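Local coordinates for protein peptide chain release factor RF2 (Thermus thermophilus, PDB 2IHR) that directs termination of translation at the stop codons UGA and UAA, releasing the finished peptide from the ribosome through its GGQ hydrolysis motif, at residues E225-D230 / V249-L254. Numbering follows the deposited sequence.
Sequences EELRID and VRVVHL
Two antiparallel strands of the three-stranded sheet that carries the GGQ loop of this release factor meet here, the edge strand 227-230 lying against 249-253 at an angle of 166°. The long connection between them includes the GGQ sequence itself. Arg250 N donates to Asp230 O at 2.9 Å and Arg228 N to Val252 O at 3.3 Å, while the two return bonds, from Asp230 N and Val252 N, are weak. Leu227, Ile229, Val251 and His253 share one face; Ile229 and Val251 touch helix 268-294, Leu227 and His253 touch Leu222, and Leu227 CG meets Val251 CG1 at 4.2 Å. Ile229 CG2 also reaches Val249 CG2, at 4.1 Å. The other face carries charge. Asp230 OD1 lies over one face of the Arg250 guanidinium, well out of its plane, in a long salt bridge of charge attraction alone, and the placing of NH1 is doubtful. From the same strand as Asp230, Arg228 NE makes a second long bridge to OD1. An alanine here removes the carboxylate, and the like charges of Arg228 and Arg250 would probably be left with nothing between them to offset their repulsion. With CG anti to its own carbonyl carbon (chi1 -50°), Leu254 brings CD1 to 3.5 Å from Leu227 O, and its CD2 touches Arg228 NH1, the two side chains crossing at about a right angle.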
ATOM      1  N   GLU A 225      12.843  23.670  17.274  1.00 88.37           N
ATOM      2  CA  GLU A 225      13.750  24.590  16.612  1.00 94.68           C
ATOM      3  C   GLU A 225      14.221  24.017  15.284  1.00 94.10           C
ATOM      4  O   GLU A 225      14.974  24.661  14.549  1.00 90.88           O
ATOM      5  CB  GLU A 225      14.954  24.918  17.520  1.00141.72           C
ATOM      6  CG  GLU A 225      15.561  23.743  18.291  1.00149.01           C
ATOM      7  CD  GLU A 225      14.963  23.542  19.681  1.00153.30           C
ATOM      8  OE1 GLU A 225      15.652  22.933  20.523  1.00151.66           O
ATOM      9  OE2 GLU A 225      13.817  23.977  19.936  1.00151.85           O
ATOM     10  N   GLU A 226      13.771  22.802  14.975  1.00 96.98           N
ATOM     11  CA  GLU A 226      14.126  22.170  13.713  1.00 97.23           C
ATOM     12  C   GLU A 226      12.985  22.369  12.717  1.00 96.69           C
ATOM     13  O   GLU A 226      13.104  22.014  11.550  1.00 94.46           O
ATOM     14  CB  GLU A 226      14.385  20.683  13.926  1.00130.43           C
ATOM     15  CG  GLU A 226      15.691  20.399  14.622  1.00139.42           C
ATOM     16  CD  GLU A 226      16.884  20.653  13.723  1.00146.30           C
ATOM     17  OE1 GLU A 226      16.894  21.690  13.024  1.00146.34           O
ATOM     18  OE2 GLU A 226      17.813  19.816  13.721  1.00148.38           O
ATOM     19  N   LEU A 227      11.898  22.972  13.192  1.00104.12           N
ATOM     20  CA  LEU A 227      10.699  23.194  12.387  1.00102.21           C
ATOM     21  C   LEU A 227      10.337  24.666  12.223  1.00105.83           C
ATOM     22  O   LEU A 227      10.868  25.522  12.920  1.00108.23           O
ATOM     23  CB  LEU A 227       9.500  22.522  13.070  1.00 85.62           C
ATOM     24  CG  LEU A 227       9.420  21.027  13.391  1.00 84.48           C
ATOM     25  CD1 LEU A 227      10.746  20.514  13.830  1.00 84.14           C
ATOM     26  CD2 LEU A 227       8.401  20.791  14.489  1.00 77.42           C
ATOM     27  N   ARG A 228       9.441  24.953  11.286  1.00109.98           N
ATOM     28  CA  ARG A 228       8.916  26.302  11.134  1.00111.15           C
ATOM     29  C   ARG A 228       7.435  26.151  10.906  1.00112.74           C
ATOM     30  O   ARG A 228       7.008  25.876   9.798  1.00120.90           O
ATOM     31  CB  ARG A 228       9.466  27.101   9.953  1.00 93.07           C
ATOM     32  CG  ARG A 228       8.579  28.389   9.781  1.00 94.86           C
ATOM     33  CD  ARG A 228       9.132  29.532   8.909  1.00 97.99           C
ATOM     34  NE  ARG A 228       9.287  29.168   7.503  1.00106.33           N
ATOM     35  CZ  ARG A 228      10.446  28.821   6.949  1.00108.93           C
ATOM     36  NH1 ARG A 228      11.557  28.800   7.690  1.00106.04           N
ATOM     37  NH2 ARG A 228      10.487  28.479   5.662  1.00111.56           N
ATOM     38  N   ILE A 229       6.647  26.329  11.949  1.00 90.68           N
ATOM     39  CA  ILE A 229       5.205  26.214  11.831  1.00 91.18           C
ATOM     40  C   ILE A 229       4.604  27.503  11.210  1.00 94.82           C
ATOM     41  O   ILE A 229       5.043  28.612  11.522  1.00 98.17           O
ATOM     42  CB  ILE A 229       4.611  25.915  13.240  1.00 99.99           C
ATOM     43  CG1 ILE A 229       5.042  24.503  13.677  1.00102.74           C
ATOM     44  CG2 ILE A 229       3.106  26.100  13.247  1.00 94.12           C
ATOM     45  CD1 ILE A 229       4.740  24.169  15.153  1.00110.05           C
ATOM     46  N   ASP A 230       3.645  27.346  10.289  1.00118.81           N
ATOM     47  CA  ASP A 230       2.965  28.478   9.634  1.00117.61           C
ATOM     48  C   ASP A 230       1.486  28.181   9.734  1.00120.47           C
ATOM     49  O   ASP A 230       1.092  27.030   9.589  1.00123.43           O
ATOM     50  CB  ASP A 230       3.230  28.574   8.115  1.00100.86           C
ATOM     51  CG  ASP A 230       4.665  28.916   7.757  1.00103.61           C
ATOM     52  OD1 ASP A 230       5.511  27.995   7.706  1.00105.25           O
ATOM     53  OD2 ASP A 230       4.944  30.109   7.503  1.00106.81           O
ATOM     54  N   VAL A 249      -2.321  24.334   8.845  1.00 95.96           N
ATOM     55  CA  VAL A 249      -0.921  24.521   9.244  1.00 86.59           C
ATOM     56  C   VAL A 249       0.143  23.872   8.345  1.00 79.11           C
ATOM     57  O   VAL A 249       0.050  22.700   8.041  1.00 79.28           O
ATOM     58  CB  VAL A 249      -0.705  24.005  10.682  1.00109.68           C
ATOM     59  CG1 VAL A 249      -1.539  22.762  10.903  1.00107.05           C
ATOM     60  CG2 VAL A 249       0.777  23.696  10.919  1.00114.38           C
ATOM     61  N   ARG A 250       1.152  24.636   7.932  1.00 87.53           N
ATOM     62  CA  ARG A 250       2.234  24.102   7.103  1.00 85.72           C
ATOM     63  C   ARG A 250       3.510  23.902   7.932  1.00 89.02           C
ATOM     64  O   ARG A 250       4.143  24.864   8.361  1.00 94.43           O
ATOM     65  CB  ARG A 250       2.538  25.036   5.912  1.00 70.84           C
ATOM     66  CG  ARG A 250       3.953  24.927   5.333  1.00 65.20           C
ATOM     67  CD  ARG A 250       3.945  25.164   3.835  1.00 85.57           C
ATOM     68  NE  ARG A 250       4.431  26.468   3.357  1.00 94.13           N
ATOM     69  CZ  ARG A 250       4.085  27.656   3.860  1.00100.06           C
ATOM     70  NH1 ARG A 250       3.246  27.733   4.888  1.00 96.57           N
ATOM     71  NH2 ARG A 250       4.563  28.777   3.316  1.00100.58           N
ATOM     72  N   VAL A 251       3.887  22.650   8.170  1.00 86.28           N
ATOM     73  CA  VAL A 251       5.108  22.377   8.905  1.00 79.56           C
ATOM     74  C   VAL A 251       6.267  22.174   7.945  1.00 80.14           C
ATOM     75  O   VAL A 251       6.166  21.435   6.980  1.00 83.13           O
ATOM     76  CB  VAL A 251       5.015  21.130   9.729  1.00 68.95           C
ATOM     77  CG1 VAL A 251       6.334  20.955  10.478  1.00 65.57           C
ATOM     78  CG2 VAL A 251       3.853  21.220  10.677  1.00 63.88           C
ATOM     79  N   VAL A 252       7.379  22.825   8.227  1.00 85.37           N
ATOM     80  CA  VAL A 252       8.547  22.711   7.375  1.00 87.20           C
ATOM     81  C   VAL A 252       9.625  22.067   8.209  1.00 89.04           C
ATOM     82  O   VAL A 252       9.681  22.288   9.412  1.00 91.39           O
ATOM     83  CB  VAL A 252       9.057  24.085   6.924  1.00 77.49           C
ATOM     84  CG1 VAL A 252      10.133  23.894   5.906  1.00 77.95           C
ATOM     85  CG2 VAL A 252       7.907  24.944   6.375  1.00 73.24           C
ATOM     86  N   HIS A 253      10.475  21.260   7.587  1.00 86.17           N
ATOM     87  CA  HIS A 253      11.538  20.615   8.335  1.00 87.09           C
ATOM     88  C   HIS A 253      12.861  21.071   7.786  1.00 93.86           C
ATOM     89  O   HIS A 253      13.501  20.399   6.981  1.00 94.34           O
ATOM     90  CB  HIS A 253      11.438  19.103   8.272  1.00 76.11           C
ATOM     91  CG  HIS A 253      12.530  18.420   9.019  1.00 77.68           C
ATOM     92  ND1 HIS A 253      13.610  17.838   8.390  1.00 75.81           N
ATOM     93  CD2 HIS A 253      12.746  18.287  10.352  1.00 76.68           C
ATOM     94  CE1 HIS A 253      14.445  17.375   9.304  1.00 76.49           C
ATOM     95  NE2 HIS A 253      13.946  17.636  10.502  1.00 76.99           N
ATOM     96  N   LEU A 254      13.234  22.248   8.264  1.00110.75           N
ATOM     97  CA  LEU A 254      14.442  22.979   7.921  1.00111.85           C
ATOM     98  C   LEU A 254      15.662  22.160   7.503  1.00105.33           C
ATOM     99  O   LEU A 254      16.266  22.417   6.460  1.00102.46           O
ATOM    100  CB  LEU A 254      14.757  23.900   9.102  1.00 99.30           C
ATOM    101  CG  LEU A 254      13.511  24.705   9.529  1.00104.89           C
ATOM    102  CD1 LEU A 254      13.713  25.339  10.898  1.00113.85           C
ATOM    103  CD2 LEU A 254      13.196  25.756   8.474  1.00107.05           C
TER